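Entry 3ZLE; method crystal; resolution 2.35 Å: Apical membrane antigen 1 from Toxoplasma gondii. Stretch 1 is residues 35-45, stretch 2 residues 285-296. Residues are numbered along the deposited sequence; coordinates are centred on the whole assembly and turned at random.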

# COMPACT_ATOMS: atom_id res chain seq x y z
N ASP A 35 1.42 7.97 3.89
CA ASP A 35 0.22 8.56 3.30
C ASP A 35 -0.23 9.77 4.08
O ASP A 35 -0.80 9.66 5.16
CB ASP A 35 -0.89 7.55 3.25
CG ASP A 35 -2.14 8.09 2.63
OD1 ASP A 35 -2.27 9.35 2.58
OD2 ASP A 35 -2.99 7.26 2.16
N LEU A 36 0.00 10.96 3.54
CA LEU A 36 -0.45 12.13 4.26
C LEU A 36 -0.98 13.09 3.25
O LEU A 36 -0.61 14.25 3.23
CB LEU A 36 0.68 12.75 5.14
CG LEU A 36 1.15 11.98 6.37
CD1 LEU A 36 2.44 12.58 6.97
CD2 LEU A 36 0.07 11.87 7.46
N GLY A 37 -1.87 12.59 2.40
CA GLY A 37 -2.25 13.29 1.20
C GLY A 37 -3.34 14.33 1.44
O GLY A 37 -3.75 15.01 0.50
N ARG A 38 -3.80 14.45 2.67
CA ARG A 38 -4.85 15.41 3.01
C ARG A 38 -4.48 16.28 4.21
O ARG A 38 -3.71 15.87 5.06
CB ARG A 38 -6.12 14.68 3.34
CG ARG A 38 -6.90 14.27 2.11
CD ARG A 38 -7.99 13.36 2.57
NE ARG A 38 -9.03 13.23 1.57
CZ ARG A 38 -10.22 13.79 1.67
NH1 ARG A 38 -10.49 14.58 2.70
NH2 ARG A 38 -11.13 13.55 0.75
N ASP A 39 -5.16 17.41 4.33
CA ASP A 39 -5.07 18.23 5.53
C ASP A 39 -6.43 18.73 5.97
O ASP A 39 -7.33 18.92 5.16
CB ASP A 39 -4.12 19.39 5.33
CG ASP A 39 -4.15 19.91 3.93
OD1 ASP A 39 -5.04 20.73 3.64
OD2 ASP A 39 -3.27 19.53 3.13
N THR A 40 -6.60 18.84 7.28
CA THR A 40 -7.83 19.34 7.85
C THR A 40 -7.47 19.96 9.16
O THR A 40 -6.59 19.43 9.88
CB THR A 40 -8.80 18.20 8.13
OG1 THR A 40 -8.93 17.40 6.95
CG2 THR A 40 -10.17 18.73 8.57
N GLU A 41 -8.09 21.10 9.45
CA GLU A 41 -7.91 21.80 10.72
C GLU A 41 -6.44 22.02 11.06
O GLU A 41 -6.06 22.00 12.22
CB GLU A 41 -8.60 21.05 11.85
CG GLU A 41 -10.10 20.81 11.64
CD GLU A 41 -10.73 20.04 12.78
OE1 GLU A 41 -9.97 19.51 13.63
OE2 GLU A 41 -11.97 19.95 12.84
N GLY A 42 -5.61 22.13 10.03
CA GLY A 42 -4.16 22.33 10.24
C GLY A 42 -3.32 21.05 10.35
O GLY A 42 -2.10 21.14 10.42
N TYR A 43 -3.93 19.87 10.25
CA TYR A 43 -3.13 18.63 10.33
C TYR A 43 -3.10 17.80 9.05
O TYR A 43 -4.13 17.67 8.37
CB TYR A 43 -3.57 17.77 11.48
CG TYR A 43 -3.51 18.46 12.79
CD1 TYR A 43 -2.35 18.41 13.58
CD2 TYR A 43 -4.64 19.09 13.29
CE1 TYR A 43 -2.33 19.00 14.84
CE2 TYR A 43 -4.62 19.72 14.53
CZ TYR A 43 -3.46 19.69 15.30
OH TYR A 43 -3.48 20.29 16.54
N ARG A 44 -1.96 17.15 8.80
CA ARG A 44 -1.87 16.15 7.72
C ARG A 44 -2.74 14.92 8.01
O ARG A 44 -2.83 14.45 9.15
CB ARG A 44 -0.41 15.76 7.49
CG ARG A 44 0.51 16.93 7.65
CD ARG A 44 1.76 16.82 6.79
NE ARG A 44 1.45 16.35 5.46
CZ ARG A 44 2.34 15.78 4.65
NH1 ARG A 44 3.60 15.63 5.05
NH2 ARG A 44 2.00 15.46 3.42
N GLU A 45 -3.51 14.50 7.02
CA GLU A 45 -4.55 13.50 7.24
C GLU A 45 -4.33 12.38 6.20
O GLU A 45 -3.90 12.67 5.06
CB GLU A 45 -5.93 14.17 7.08
CG GLU A 45 -7.13 13.27 7.25
CD GLU A 45 -8.43 14.04 7.10
OE1 GLU A 45 -8.60 14.71 6.06
OE2 GLU A 45 -9.29 13.99 8.03
N PHE A 285 -0.06 13.35 18.06
CA PHE A 285 -0.50 12.19 17.33
C PHE A 285 -0.63 12.44 15.85
O PHE A 285 -0.69 11.51 15.08
CB PHE A 285 -1.82 11.65 17.90
CG PHE A 285 -1.70 11.09 19.30
CD1 PHE A 285 -0.47 11.01 19.94
CD2 PHE A 285 -2.83 10.72 20.00
CE1 PHE A 285 -0.37 10.57 21.25
CE2 PHE A 285 -2.74 10.22 21.29
CZ PHE A 285 -1.50 10.15 21.92
N TRP A 286 -0.81 13.71 15.45
CA TRP A 286 -1.04 14.03 14.04
C TRP A 286 0.01 15.01 13.53
O TRP A 286 0.27 16.03 14.15
CB TRP A 286 -2.47 14.60 13.81
CG TRP A 286 -3.65 13.89 14.55
CD1 TRP A 286 -3.69 12.62 15.00
CD2 TRP A 286 -4.96 14.45 14.81
NE1 TRP A 286 -4.92 12.34 15.59
CE2 TRP A 286 -5.69 13.47 15.55
CE3 TRP A 286 -5.53 15.72 14.65
CZ2 TRP A 286 -6.97 13.70 16.04
CZ3 TRP A 286 -6.83 15.95 15.12
CH2 TRP A 286 -7.54 14.93 15.80
N PRO A 287 0.57 14.75 12.34
CA PRO A 287 1.59 15.61 11.76
C PRO A 287 1.00 16.97 11.41
O PRO A 287 -0.03 17.03 10.75
CB PRO A 287 1.99 14.86 10.47
CG PRO A 287 1.70 13.43 10.78
CD PRO A 287 0.46 13.47 11.61
N VAL A 288 1.67 18.04 11.83
CA VAL A 288 1.13 19.36 11.48
C VAL A 288 1.35 19.70 10.01
O VAL A 288 2.36 19.31 9.41
CB VAL A 288 1.48 20.51 12.50
CG1 VAL A 288 2.36 20.04 13.65
CG2 VAL A 288 2.02 21.76 11.81
N HIS A 289 0.31 20.25 9.40
CA HIS A 289 0.34 20.54 7.98
C HIS A 289 1.02 21.89 7.73
O HIS A 289 0.59 22.92 8.26
CB HIS A 289 -1.07 20.56 7.38
CG HIS A 289 -1.11 21.01 5.96
ND1 HIS A 289 -0.36 20.41 4.96
CD2 HIS A 289 -1.71 22.08 5.38
CE1 HIS A 289 -0.55 21.06 3.83
NE2 HIS A 289 -1.36 22.08 4.05
N GLU A 290 2.10 21.86 6.95
CA GLU A 290 2.82 23.08 6.59
C GLU A 290 2.68 23.36 5.11
O GLU A 290 2.55 22.45 4.31
CB GLU A 290 4.30 22.95 6.95
CG GLU A 290 4.59 23.19 8.43
CD GLU A 290 5.69 22.28 8.96
OE1 GLU A 290 6.51 21.79 8.15
OE2 GLU A 290 5.74 22.07 10.20
N GLN A 291 2.71 24.64 4.74
CA GLN A 291 2.56 25.04 3.34
C GLN A 291 3.45 24.20 2.42
O GLN A 291 3.05 23.86 1.31
CB GLN A 291 2.85 26.54 3.17
CG GLN A 291 1.69 27.45 3.57
CD GLN A 291 1.25 27.26 5.02
OE1 GLN A 291 2.08 27.17 5.93
NE2 GLN A 291 -0.06 27.19 5.23
N SER A 292 4.61 23.79 2.92
CA SER A 292 5.53 22.97 2.11
C SER A 292 5.37 21.43 2.21
O SER A 292 6.22 20.67 1.71
CB SER A 292 6.98 23.38 2.38
OG SER A 292 7.50 22.73 3.53
N SER A 293 4.32 20.96 2.89
CA SER A 293 4.09 19.51 3.05
C SER A 293 3.90 18.85 1.71
O SER A 293 2.99 19.20 0.96
CB SER A 293 2.88 19.24 3.94
OG SER A 293 3.13 19.65 5.28
N PRO A 294 4.75 17.87 1.39
CA PRO A 294 4.69 17.22 0.08
C PRO A 294 3.45 16.36 -0.09
O PRO A 294 3.01 15.67 0.84
CB PRO A 294 5.95 16.32 0.05
CG PRO A 294 6.68 16.57 1.33
CD PRO A 294 5.73 17.24 2.29
N LYS A 295 2.94 16.33 -1.30
CA LYS A 295 1.93 15.36 -1.66
C LYS A 295 2.32 14.68 -2.96
O LYS A 295 2.31 15.29 -4.01
CB LYS A 295 0.58 16.03 -1.77
CG LYS A 295 0.09 16.61 -0.45
CD LYS A 295 -1.18 17.43 -0.67
CE LYS A 295 -1.98 17.56 0.60
NZ LYS A 295 -2.05 18.97 1.05
N SER A 296 2.78 13.43 -2.85
CA SER A 296 3.09 12.61 -4.02
C SER A 296 1.88 12.50 -4.95
O SER A 296 2.03 12.37 -6.14
CB SER A 296 3.50 11.22 -3.55
OG SER A 296 2.41 10.59 -2.89

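The most unusual feature of this contact is a very short salt bridge. Lys295 NZ lies 2.5 Å from Asp39 OD2 and donates a hydrogen bond to it. Asp39 OD2 also sits over one face of the His289 ring, 3.2 Å from His289 CE1. Asp39 OD2 and His289 NE2 are 3.3 Å apart, but the angle is poor and they are not hydrogen-bonded. Asp39 CB also reaches the ring. Asp39 CB stands 3.7 Å from the centroid of the His289 ring, 21° off the ring normal, in a CH-pi contact.

Residues 38-45 of stretch 1 form a hairpin. Its strands, 38-40 and 43-45, are joined by a type I' turn from Thr40 to Tyr43. Backbone hydrogen bonds pair Arg38 with Glu45 and Thr40 with Tyr43. Gly42 suits this turn: at its backbone angles a CB would be jammed against the carbonyl O of Glu41.

Stretch 2 has no regular helix or strand, yet its backbone runs close beside the second hairpin strand. Tyr43 and Val288 form a single beta bridge, with their CA atoms 4.5 Å apart. Two hydrogen bonds frame it. His289 N donates to Gly42 O at 2.8 Å, and Arg44 N donates to Pro287 O at 2.7 Å. Both are well directed, and both use main-chain atoms only.

Tyr43 packs its ring against Trp286. The edge of the Trp286 ring points at the face of Tyr43, with the planes at 88° and the six-membered ring centroids 5.3 Å apart. The closest side-chain atoms are Tyr43 CD2 and Trp286 CE3, at 3.7 Å. This edge-to-face arrangement brings the slightly positive rim of one ring to the electron-rich face of the other.

Arg44 has the largest area covered by the other stretch. Its aliphatic part lies along the chain of stretch 2: Arg44 CG is 3.8 Å from Pro287 CB and 3.6 Å from His289 CA. Further out, Arg44 CD is 3.5 Å from Ser293 OG, and Ser293 CB lies over one face of the guanidinium. Arg44 NH2 makes a weak hydrogen bond to Pro294 O at 2.8 Å, near the guanidinium plane. Arg44 NH2 makes another weak hydrogen bond to Leu36 O, at 2.9 Å, within its own stretch. Arg44 thus bridges, weakly, one carbonyl from each stretch.

Stretch 2 turns back toward the hairpin through a type I turn from Glu290 to Ser293. Ser293 N donates to Glu290 O at 2.7 Å, and Glu290 N donates to Ser293 OG at 3.0 Å. After the turn, Lys295 passes Gly37 on its way to Asp39. Lys295 CE is 3.1 Å from Gly37 O, a close approach of a carbon polarised by the neighbouring ammonium.

A small apolar contact completes the packing. Leu36 CD1 meets Pro287 CG at 4.0 Å. Together the two stretches bury 712 Å², counting both sides.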